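Local coordinates for protein peptide chain release factor RF2 (Thermus thermophilus, PDB 2IHR) that recognises the stop codons UGA and UAA on the ribosome and directs release of the finished polypeptide, at residues 181-193 with 307-319. Numbering follows the deposited sequence.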
loop_
_atom_site.group_PDB
_atom_site.type_symbol
_atom_site.label_atom_id
_atom_site.label_comp_id
_atom_site.label_asym_id
_atom_site.label_seq_id
_atom_site.Cartn_x
_atom_site.Cartn_y
_atom_site.Cartn_z
ATOM N N SER A 181 -1.123 -1.100 1.082
ATOM C CA SER A 181 -2.396 -0.583 1.527
ATOM C C SER A 181 -3.252 -1.486 2.451
ATOM O O SER A 181 -3.828 -1.002 3.410
ATOM C CB SER A 181 -3.188 -0.051 0.304
ATOM O OG SER A 181 -3.742 -1.054 -0.546
ATOM N N PRO A 182 -3.293 -2.805 2.213
ATOM C CA PRO A 182 -4.107 -3.663 3.075
ATOM C C PRO A 182 -3.457 -3.980 4.407
ATOM O O PRO A 182 -3.930 -4.835 5.168
ATOM C CB PRO A 182 -4.265 -4.910 2.237
ATOM C CG PRO A 182 -2.912 -5.015 1.563
ATOM C CD PRO A 182 -2.689 -3.589 1.118
ATOM N N GLU A 183 -2.370 -3.287 4.692
ATOM C CA GLU A 183 -1.634 -3.512 5.914
ATOM C C GLU A 183 -2.002 -2.483 6.972
ATOM O O GLU A 183 -1.674 -2.620 8.159
ATOM C CB GLU A 183 -0.133 -3.426 5.591
ATOM C CG GLU A 183 0.381 -4.584 4.756
ATOM C CD GLU A 183 0.347 -5.921 5.507
ATOM O OE1 GLU A 183 1.066 -6.052 6.541
ATOM O OE2 GLU A 183 -0.405 -6.829 5.060
ATOM N N ALA A 184 -2.643 -1.410 6.531
ATOM C CA ALA A 184 -3.062 -0.377 7.456
ATOM C C ALA A 184 -4.043 -1.011 8.473
ATOM O O ALA A 184 -4.965 -1.729 8.114
ATOM C CB ALA A 184 -3.710 0.706 6.686
ATOM N N GLY A 185 -3.827 -0.768 9.748
ATOM C CA GLY A 185 -4.701 -1.340 10.748
ATOM C C GLY A 185 -3.930 -1.553 12.023
ATOM O O GLY A 185 -2.800 -1.039 12.155
ATOM N N VAL A 186 -4.514 -2.293 12.965
ATOM C CA VAL A 186 -3.835 -2.557 14.234
ATOM C C VAL A 186 -3.183 -3.959 14.242
ATOM O O VAL A 186 -3.751 -4.947 13.781
ATOM C CB VAL A 186 -4.816 -2.384 15.441
ATOM C CG1 VAL A 186 -4.088 -2.632 16.761
ATOM C CG2 VAL A 186 -5.365 -0.980 15.440
ATOM N N HIS A 187 -1.987 -4.045 14.786
ATOM C CA HIS A 187 -1.287 -5.305 14.775
ATOM C C HIS A 187 -1.038 -5.759 16.184
ATOM O O HIS A 187 -0.518 -4.989 17.009
ATOM C CB HIS A 187 0.039 -5.129 13.983
ATOM C CG HIS A 187 -0.165 -4.907 12.512
ATOM N ND1 HIS A 187 0.126 -5.860 11.564
ATOM C CD2 HIS A 187 -0.624 -3.830 11.820
ATOM C CE1 HIS A 187 -0.122 -5.387 10.354
ATOM N NE2 HIS A 187 -0.582 -4.153 10.483
ATOM N N ARG A 188 -1.404 -7.008 16.489
ATOM C CA ARG A 188 -1.204 -7.512 17.849
ATOM C C ARG A 188 -0.087 -8.561 17.999
ATOM O O ARG A 188 0.027 -9.506 17.193
ATOM C CB ARG A 188 -2.511 -8.078 18.385
ATOM C CG ARG A 188 -2.380 -8.623 19.755
ATOM C CD ARG A 188 -3.689 -9.084 20.284
ATOM N NE ARG A 188 -4.122 -10.316 19.652
ATOM C CZ ARG A 188 -4.407 -11.421 20.336
ATOM N NH1 ARG A 188 -4.296 -11.419 21.655
ATOM N NH2 ARG A 188 -4.807 -12.522 19.704
ATOM N N LEU A 189 0.705 -8.378 19.059
ATOM C CA LEU A 189 1.835 -9.223 19.408
ATOM C C LEU A 189 1.653 -9.948 20.725
ATOM O O LEU A 189 1.350 -9.354 21.742
ATOM C CB LEU A 189 3.106 -8.371 19.494
ATOM C CG LEU A 189 4.524 -9.005 19.354
ATOM C CD1 LEU A 189 5.230 -8.919 20.680
ATOM C CD2 LEU A 189 4.471 -10.406 18.847
ATOM N N VAL A 190 1.853 -11.247 20.698
ATOM C CA VAL A 190 1.745 -12.060 21.891
ATOM C C VAL A 190 3.010 -12.898 22.070
ATOM O O VAL A 190 3.439 -13.631 21.150
ATOM C CB VAL A 190 0.561 -13.005 21.788
ATOM C CG1 VAL A 190 0.302 -13.634 23.122
ATOM C CG2 VAL A 190 -0.648 -12.249 21.250
ATOM N N ARG A 191 3.606 -12.762 23.251
ATOM C CA ARG A 191 4.818 -13.497 23.633
ATOM C C ARG A 191 5.233 -12.996 24.981
ATOM O O ARG A 191 4.681 -12.011 25.490
ATOM C CB ARG A 191 5.994 -13.210 22.690
ATOM C CG ARG A 191 6.493 -11.795 22.817
ATOM C CD ARG A 191 7.773 -11.510 22.062
ATOM N NE ARG A 191 8.171 -10.140 22.353
ATOM C CZ ARG A 191 9.158 -9.500 21.746
ATOM N NH1 ARG A 191 9.857 -10.117 20.790
ATOM N NH2 ARG A 191 9.466 -8.252 22.118
ATOM N N PRO A 192 6.177 -13.693 25.603
ATOM C CA PRO A 192 6.640 -13.217 26.913
ATOM C C PRO A 192 7.665 -12.062 26.653
ATOM O O PRO A 192 8.540 -12.153 25.772
ATOM C CB PRO A 192 7.244 -14.477 27.554
ATOM C CG PRO A 192 7.567 -15.406 26.349
ATOM C CD PRO A 192 6.378 -15.150 25.446
ATOM N N SER A 193 7.543 -10.972 27.408
ATOM C CA SER A 193 8.408 -9.808 27.219
ATOM C C SER A 193 9.858 -9.935 27.654
ATOM O O SER A 193 10.139 -10.414 28.748
ATOM C CB SER A 193 7.795 -8.593 27.943
ATOM O OG SER A 193 8.646 -7.444 27.919
ATOM N N TRP A 307 -13.620 -2.230 11.228
ATOM C CA TRP A 307 -12.978 -3.268 12.034
ATOM C C TRP A 307 -12.231 -2.592 13.188
ATOM O O TRP A 307 -11.265 -1.858 12.971
ATOM C CB TRP A 307 -12.017 -4.046 11.122
ATOM C CG TRP A 307 -11.491 -5.292 11.710
ATOM C CD1 TRP A 307 -10.594 -5.400 12.726
ATOM C CD2 TRP A 307 -11.868 -6.626 11.357
ATOM N NE1 TRP A 307 -10.389 -6.725 13.034
ATOM C CE2 TRP A 307 -11.162 -7.496 12.212
ATOM C CE3 TRP A 307 -12.745 -7.171 10.405
ATOM C CZ2 TRP A 307 -11.301 -8.875 12.149
ATOM C CZ3 TRP A 307 -12.887 -8.551 10.344
ATOM C CH2 TRP A 307 -12.168 -9.385 11.213
ATOM N N GLY A 308 -12.676 -2.844 14.415
ATOM C CA GLY A 308 -12.072 -2.206 15.580
ATOM C C GLY A 308 -10.778 -2.759 16.148
ATOM O O GLY A 308 -9.809 -2.005 16.337
ATOM N N SER A 309 -10.758 -4.060 16.439
ATOM C CA SER A 309 -9.569 -4.710 16.995
ATOM C C SER A 309 -8.525 -4.979 15.911
ATOM O O SER A 309 -8.640 -4.519 14.757
ATOM C CB SER A 309 -9.935 -6.048 17.661
ATOM O OG SER A 309 -10.224 -7.048 16.687
ATOM N N GLN A 310 -7.515 -5.758 16.290
ATOM C CA GLN A 310 -6.439 -6.097 15.370
ATOM C C GLN A 310 -6.892 -6.779 14.097
ATOM O O GLN A 310 -7.784 -7.646 14.103
ATOM C CB GLN A 310 -5.432 -7.033 16.010
ATOM C CG GLN A 310 -5.565 -7.250 17.497
ATOM C CD GLN A 310 -6.701 -8.191 17.926
ATOM O OE1 GLN A 310 -7.087 -9.119 17.211
ATOM N NE2 GLN A 310 -7.208 -7.961 19.139
ATOM N N ILE A 311 -6.272 -6.368 12.996
ATOM C CA ILE A 311 -6.520 -7.039 11.743
ATOM C C ILE A 311 -5.632 -8.324 11.694
ATOM O O ILE A 311 -6.005 -9.335 11.089
ATOM C CB ILE A 311 -6.160 -6.157 10.591
ATOM C CG1 ILE A 311 -4.667 -5.796 10.685
ATOM C CG2 ILE A 311 -7.092 -4.952 10.579
ATOM C CD1 ILE A 311 -4.155 -5.157 9.435
ATOM N N ARG A 312 -4.479 -8.309 12.365
ATOM C CA ARG A 312 -3.643 -9.487 12.282
ATOM C C ARG A 312 -2.944 -9.803 13.574
ATOM O O ARG A 312 -2.664 -8.892 14.331
ATOM C CB ARG A 312 -2.635 -9.322 11.106
ATOM C CG ARG A 312 -1.824 -10.594 10.893
ATOM C CD ARG A 312 -0.770 -10.330 9.962
ATOM N NE ARG A 312 -1.326 -9.875 8.713
ATOM C CZ ARG A 312 -0.780 -8.916 8.005
ATOM N NH1 ARG A 312 0.327 -8.337 8.471
ATOM N NH2 ARG A 312 -1.356 -8.529 6.871
ATOM N N SER A 313 -2.705 -11.094 13.872
ATOM C CA SER A 313 -1.994 -11.454 15.122
ATOM C C SER A 313 -0.741 -12.277 14.918
ATOM O O SER A 313 -0.685 -13.248 14.092
ATOM C CB SER A 313 -2.892 -12.169 16.136
ATOM O OG SER A 313 -3.747 -11.234 16.783
ATOM N N TYR A 314 0.280 -11.866 15.678
ATOM C CA TYR A 314 1.577 -12.512 15.621
ATOM C C TYR A 314 1.851 -13.138 16.950
ATOM O O TYR A 314 2.463 -12.524 17.808
ATOM C CB TYR A 314 2.656 -11.490 15.321
ATOM C CG TYR A 314 2.437 -10.696 14.058
ATOM C CD1 TYR A 314 1.376 -9.772 13.962
ATOM C CD2 TYR A 314 3.326 -10.816 12.967
ATOM C CE1 TYR A 314 1.196 -8.979 12.836
ATOM C CE2 TYR A 314 3.163 -10.018 11.825
ATOM C CZ TYR A 314 2.110 -9.107 11.783
ATOM O OH TYR A 314 2.019 -8.251 10.728
ATOM N N VAL A 315 1.438 -14.374 17.141
ATOM C CA VAL A 315 1.654 -14.930 18.457
ATOM C C VAL A 315 2.749 -15.960 18.384
ATOM O O VAL A 315 2.553 -17.092 17.970
ATOM C CB VAL A 315 0.283 -15.417 19.107
ATOM C CG1 VAL A 315 -0.686 -15.730 18.064
ATOM C CG2 VAL A 315 0.504 -16.590 20.067
ATOM N N LEU A 316 3.904 -15.484 18.836
ATOM C CA LEU A 316 5.175 -16.157 18.804
ATOM C C LEU A 316 5.502 -17.360 19.657
ATOM O O LEU A 316 6.251 -18.217 19.211
ATOM C CB LEU A 316 6.244 -15.081 18.959
ATOM C CG LEU A 316 5.987 -13.791 18.121
ATOM C CD1 LEU A 316 7.240 -12.981 18.153
ATOM C CD2 LEU A 316 5.592 -14.017 16.627
ATOM N N ASP A 317 4.976 -17.452 20.864
ATOM C CA ASP A 317 5.251 -18.627 21.688
ATOM C C ASP A 317 4.458 -19.829 21.209
ATOM O O ASP A 317 4.637 -20.929 21.722
ATOM C CB ASP A 317 4.878 -18.373 23.139
ATOM C CG ASP A 317 3.613 -17.567 23.258
ATOM O OD1 ASP A 317 2.606 -17.915 22.594
ATOM O OD2 ASP A 317 3.628 -16.576 24.005
ATOM N N LYS A 318 3.560 -19.625 20.255
ATOM C CA LYS A 318 2.753 -20.716 19.728
ATOM C C LYS A 318 2.995 -20.798 18.227
ATOM O O LYS A 318 2.301 -21.492 17.506
ATOM C CB LYS A 318 1.263 -20.485 20.069
ATOM C CG LYS A 318 0.994 -20.693 21.558
ATOM C CD LYS A 318 -0.188 -19.883 22.081
ATOM C CE LYS A 318 -1.084 -20.699 23.030
ATOM N NZ LYS A 318 -2.124 -21.520 22.264
ATOM N N ASN A 319 3.959 -20.025 17.752
ATOM C CA ASN A 319 4.388 -20.064 16.358
ATOM C C ASN A 319 3.470 -19.942 15.185
ATOM O O ASN A 319 3.512 -20.765 14.270
ATOM C CB ASN A 319 5.217 -21.329 16.110
ATOM C CG ASN A 319 6.518 -21.318 16.841
ATOM O OD1 ASN A 319 7.308 -22.246 16.724
ATOM N ND2 ASN A 319 6.761 -20.257 17.604
HETATM O O HOH W 1 -7.329 -2.578 13.243
#
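Y314 OH is held by two groups: H187 ND1 is hydrogen-bonded to it at 3.2 Å, and R312 NH1 donates to it over 2.8 Å. R312 suits this spot because its flat, multi-donor end serves several acceptors at once: NH1 and NH2 meet the carboxylate of E183 end-on, NH2 to OE2 at 2.7 Å, both on the syn side with the two planes 23° apart. The R312 chain runs out with CG opposite the backbone N (chi1 -174°) and bends at chi3 (-59°), which brings the guanidinium to the carboxylate, while NE pairs with D323. H187 spends its other nitrogen, NE2, on the carbonyl O of E183, nearly in the ring plane, which fixes the ring's rotation. With an alanine here instead of R312, the buried E183 carboxylate would probably lose its countercharge and Y314 OH one of its two grips. On the sheet's other face R188 NE donates to S313 OG (3.0 Å), which H324 also binds, and the arginine's aliphatic part packs on Q310 CG. Backbone bonds such as Y314 N to R188 O (2.8 Å) join the parallel strands 185-190 and 312-315 in the mixed sheet. Charge pairing and shared hydroxyls thus reinforce this pairing.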